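Local coordinates for catechol 2,3-dioxygenase (Pseudomonas sp. KL28, PDB 3HPY), which probably opens the ring of catechols with molecular oxygen at the bond beside, not between, the two hydroxyl-bearing carbons, using a single non-haem iron, at residues L156-I162 with A204-E210. Sequence-based numbering, arbitrary orientation.
Sequences LLYGPNI and AFVEYPE
Two parallel strands of the glyoxalase-type (vicinal oxygen chelate) fold, 156-159 and 204-207, run side by side in the curled sheet around the iron site. Residues 156-158 and 204-206 are extended (phi -105 to -141°, psi 120 to 156°); the axes approach to 4.7 Å at 28°, with A204 opposite L156, F205 opposite L157 and V206 opposite Y158. A204 O accepts L157 N at 2.9 Å; its small CB, 4.1 Å from L156 CG, leaves room for that leucine, which lines the 4-methylcatechol pocket beside H216, an iron ligand. F205 projects to the other face with L157: L157 CD2 lies 4.0 Å from the centroid of the F205 ring, over its face, a CH-pi contact, and F169 of helix 162-171 also meets this ring. V206 returns to the face of Y158. V206 N donates to L157 O (3.0 Å), V206 O takes a weak bond from G159 N (3.4 Å), and V206 CB sits 3.6 Å from the Y158 ring centroid, over the face. Pairing then loosens: G159 bridges E207 at CA-CA 5.8 Å, yet its nearest CA is that of Y208, 4.6 Å. E207 (chi1 t, chi2 p) bends its carboxylate to the helix start, binding two amides weakly: N161 N to E207 OE2 at 2.9 Å, I162 N to E207 OE1 at 3.3 Å. Y208 N bonds G159 O (3.1 Å); its ring, chi1 t, offers its face to the edge of Y158 (chi1 -96°, between wells), centroids 5.2 Å apart, planes at 71°. A CB on G159 would crowd P160 CD; instead G159 CA brings a hydrogen to E210 O, 3.1 Å away.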
ATOM      1  N   LEU C 156      -0.815  14.433 -22.467  1.00 27.44           N
ATOM      2  CA  LEU C 156      -1.465  15.720 -22.311  1.00 27.84           C
ATOM      3  C   LEU C 156      -0.798  16.664 -23.296  1.00 29.37           C
ATOM      4  O   LEU C 156       0.410  16.883 -23.235  1.00 29.87           O
ATOM      5  CB  LEU C 156      -1.298  16.222 -20.875  1.00 28.72           C
ATOM      6  CG  LEU C 156      -2.138  17.411 -20.399  1.00 29.43           C
ATOM      7  CD1 LEU C 156      -1.983  17.571 -18.893  1.00 30.93           C
ATOM      8  CD2 LEU C 156      -1.697  18.677 -21.099  1.00 29.50           C
ATOM      9  N   LEU C 157      -1.593  17.203 -24.216  1.00 29.00           N
ATOM     10  CA  LEU C 157      -1.085  18.112 -25.230  1.00 30.49           C
ATOM     11  C   LEU C 157      -1.452  19.554 -24.946  1.00 31.49           C
ATOM     12  O   LEU C 157      -2.487  19.843 -24.342  1.00 31.46           O
ATOM     13  CB  LEU C 157      -1.627  17.743 -26.613  1.00 28.51           C
ATOM     14  CG  LEU C 157      -1.403  16.329 -27.143  1.00 29.33           C
ATOM     15  CD1 LEU C 157      -0.058  15.783 -26.668  1.00 27.49           C
ATOM     16  CD2 LEU C 157      -2.544  15.457 -26.684  1.00 31.71           C
ATOM     17  N   TYR C 158      -0.584  20.451 -25.400  1.00 33.73           N
ATOM     18  CA  TYR C 158      -0.777  21.885 -25.253  1.00 35.53           C
ATOM     19  C   TYR C 158      -0.842  22.509 -26.634  1.00 34.51           C
ATOM     20  O   TYR C 158       0.081  22.370 -27.427  1.00 34.47           O
ATOM     21  CB  TYR C 158       0.381  22.509 -24.484  1.00 37.69           C
ATOM     22  CG  TYR C 158       0.122  22.667 -23.014  1.00 40.29           C
ATOM     23  CD1 TYR C 158      -0.148  21.561 -22.212  1.00 41.43           C
ATOM     24  CD2 TYR C 158       0.173  23.924 -22.413  1.00 41.31           C
ATOM     25  CE1 TYR C 158      -0.356  21.702 -20.840  1.00 44.16           C
ATOM     26  CE2 TYR C 158      -0.036  24.076 -21.042  1.00 44.29           C
ATOM     27  CZ  TYR C 158      -0.299  22.960 -20.262  1.00 43.87           C
ATOM     28  OH  TYR C 158      -0.491  23.089 -18.908  1.00 44.22           O
ATOM     29  N   GLY C 159      -1.939  23.191 -26.917  1.00 35.39           N
ATOM     30  CA  GLY C 159      -2.093  23.822 -28.209  1.00 36.16           C
ATOM     31  C   GLY C 159      -3.316  24.705 -28.182  1.00 36.58           C
ATOM     32  O   GLY C 159      -4.130  24.595 -27.264  1.00 36.69           O
ATOM     33  N   PRO C 160      -3.471  25.599 -29.169  1.00 36.63           N
ATOM     34  CA  PRO C 160      -4.612  26.517 -29.266  1.00 37.29           C
ATOM     35  C   PRO C 160      -5.920  25.853 -29.715  1.00 38.25           C
ATOM     36  O   PRO C 160      -5.914  24.726 -30.223  1.00 37.86           O
ATOM     37  CB  PRO C 160      -4.125  27.560 -30.270  1.00 36.28           C
ATOM     38  CG  PRO C 160      -3.228  26.750 -31.176  1.00 36.90           C
ATOM     39  CD  PRO C 160      -2.449  25.912 -30.185  1.00 35.99           C
ATOM     40  N   ASN C 161      -7.029  26.567 -29.515  1.00 38.64           N
ATOM     41  CA  ASN C 161      -8.364  26.113 -29.902  1.00 39.86           C
ATOM     42  C   ASN C 161      -8.727  24.747 -29.325  1.00 39.46           C
ATOM     43  O   ASN C 161      -8.886  23.780 -30.066  1.00 40.40           O
ATOM     44  CB  ASN C 161      -8.476  26.064 -31.430  1.00 42.14           C
ATOM     45  CG  ASN C 161      -7.848  27.272 -32.096  1.00 44.40           C
ATOM     46  OD1 ASN C 161      -8.223  28.414 -31.821  1.00 46.29           O
ATOM     47  ND2 ASN C 161      -6.881  27.029 -32.972  1.00 45.43           N
ATOM     48  N   ILE C 162      -8.864  24.677 -28.004  1.00 38.57           N
ATOM     49  CA  ILE C 162      -9.207  23.428 -27.330  1.00 37.45           C
ATOM     50  C   ILE C 162     -10.656  23.047 -27.630  1.00 35.45           C
ATOM     51  O   ILE C 162     -10.986  21.867 -27.754  1.00 33.82           O
ATOM     52  CB  ILE C 162      -9.024  23.561 -25.795  1.00 38.36           C
ATOM     53  CG1 ILE C 162      -7.577  23.945 -25.473  1.00 39.38           C
ATOM     54  CG2 ILE C 162      -9.376  22.264 -25.109  1.00 38.92           C
ATOM     55  CD1 ILE C 162      -6.537  23.001 -26.053  1.00 40.35           C
ATOM     56  N   ALA C 204      -5.724  14.287 -22.866  1.00 23.51           N
ATOM     57  CA  ALA C 204      -6.159  15.582 -22.340  1.00 23.54           C
ATOM     58  C   ALA C 204      -5.470  16.709 -23.092  1.00 24.06           C
ATOM     59  O   ALA C 204      -4.406  16.511 -23.672  1.00 23.81           O
ATOM     60  CB  ALA C 204      -5.855  15.690 -20.845  1.00 22.96           C
ATOM     61  N   PHE C 205      -6.100  17.882 -23.080  1.00 26.33           N
ATOM     62  CA  PHE C 205      -5.588  19.077 -23.758  1.00 26.72           C
ATOM     63  C   PHE C 205      -5.727  20.304 -22.860  1.00 26.54           C
ATOM     64  O   PHE C 205      -6.699  20.443 -22.108  1.00 25.60           O
ATOM     65  CB  PHE C 205      -6.358  19.376 -25.058  1.00 25.57           C
ATOM     66  CG  PHE C 205      -6.160  18.361 -26.148  1.00 27.90           C
ATOM     67  CD1 PHE C 205      -6.966  17.227 -26.221  1.00 27.94           C
ATOM     68  CD2 PHE C 205      -5.177  18.544 -27.109  1.00 25.05           C
ATOM     69  CE1 PHE C 205      -6.792  16.293 -27.236  1.00 25.39           C
ATOM     70  CE2 PHE C 205      -4.995  17.613 -28.129  1.00 29.01           C
ATOM     71  CZ  PHE C 205      -5.804  16.485 -28.192  1.00 27.97           C
ATOM     72  N   VAL C 206      -4.751  21.199 -22.952  1.00 27.39           N
ATOM     73  CA  VAL C 206      -4.782  22.427 -22.175  1.00 30.07           C
ATOM     74  C   VAL C 206      -4.585  23.594 -23.141  1.00 31.14           C
ATOM     75  O   VAL C 206      -3.690  23.555 -23.987  1.00 31.01           O
ATOM     76  CB  VAL C 206      -3.679  22.437 -21.107  1.00 30.01           C
ATOM     77  CG1 VAL C 206      -3.747  23.720 -20.301  1.00 31.63           C
ATOM     78  CG2 VAL C 206      -3.845  21.247 -20.184  1.00 30.56           C
ATOM     79  N   GLU C 207      -5.434  24.611 -23.021  1.00 33.52           N
ATOM     80  CA  GLU C 207      -5.372  25.785 -23.894  1.00 36.74           C
ATOM     81  C   GLU C 207      -3.986  26.406 -23.835  1.00 37.07           C
ATOM     82  O   GLU C 207      -3.493  26.721 -22.758  1.00 38.08           O
ATOM     83  CB  GLU C 207      -6.412  26.819 -23.468  1.00 38.29           C
ATOM     84  CG  GLU C 207      -6.617  27.959 -24.464  1.00 42.25           C
ATOM     85  CD  GLU C 207      -7.367  27.521 -25.720  1.00 45.50           C
ATOM     86  OE1 GLU C 207      -8.468  26.939 -25.589  1.00 47.27           O
ATOM     87  OE2 GLU C 207      -6.863  27.767 -26.842  1.00 46.45           O
ATOM     88  N   TYR C 208      -3.363  26.579 -24.994  1.00 37.91           N
ATOM     89  CA  TYR C 208      -2.028  27.148 -25.050  1.00 39.25           C
ATOM     90  C   TYR C 208      -1.792  27.853 -26.383  1.00 40.41           C
ATOM     91  O   TYR C 208      -2.139  27.328 -27.440  1.00 40.11           O
ATOM     92  CB  TYR C 208      -1.000  26.038 -24.866  1.00 39.39           C
ATOM     93  CG  TYR C 208       0.388  26.525 -24.551  1.00 38.83           C
ATOM     94  CD1 TYR C 208       0.636  27.275 -23.403  1.00 39.41           C
ATOM     95  CD2 TYR C 208       1.463  26.201 -25.376  1.00 39.86           C
ATOM     96  CE1 TYR C 208       1.926  27.691 -23.081  1.00 39.42           C
ATOM     97  CE2 TYR C 208       2.755  26.609 -25.066  1.00 40.26           C
ATOM     98  CZ  TYR C 208       2.980  27.353 -23.918  1.00 40.70           C
ATOM     99  OH  TYR C 208       4.263  27.750 -23.606  1.00 42.15           O
ATOM    100  N   PRO C 209      -1.194  29.057 -26.346  1.00 41.47           N
ATOM    101  CA  PRO C 209      -0.904  29.847 -27.547  1.00 42.15           C
ATOM    102  C   PRO C 209      -0.055  29.115 -28.588  1.00 43.30           C
ATOM    103  O   PRO C 209      -0.283  29.261 -29.790  1.00 43.54           O
ATOM    104  CB  PRO C 209      -0.193  31.071 -26.985  1.00 42.32           C
ATOM    105  CG  PRO C 209      -0.856  31.249 -25.658  1.00 42.28           C
ATOM    106  CD  PRO C 209      -0.904  29.834 -25.129  1.00 40.45           C
ATOM    107  N   GLU C 210       0.922  28.340 -28.125  1.00 44.49           N
ATOM    108  CA  GLU C 210       1.805  27.594 -29.024  1.00 45.21           C
ATOM    109  C   GLU C 210       1.125  26.292 -29.414  1.00 44.66           C
ATOM    110  O   GLU C 210       0.369  25.730 -28.626  1.00 44.95           O
ATOM    111  CB  GLU C 210       3.126  27.272 -28.325  1.00 47.19           C
ATOM    112  CG  GLU C 210       4.348  27.336 -29.222  1.00 50.22           C
ATOM    113  CD  GLU C 210       4.770  28.765 -29.512  1.00 52.89           C
ATOM    114  OE1 GLU C 210       4.030  29.478 -30.232  1.00 52.25           O
ATOM    115  OE2 GLU C 210       5.839  29.177 -29.006  1.00 53.27           O
TER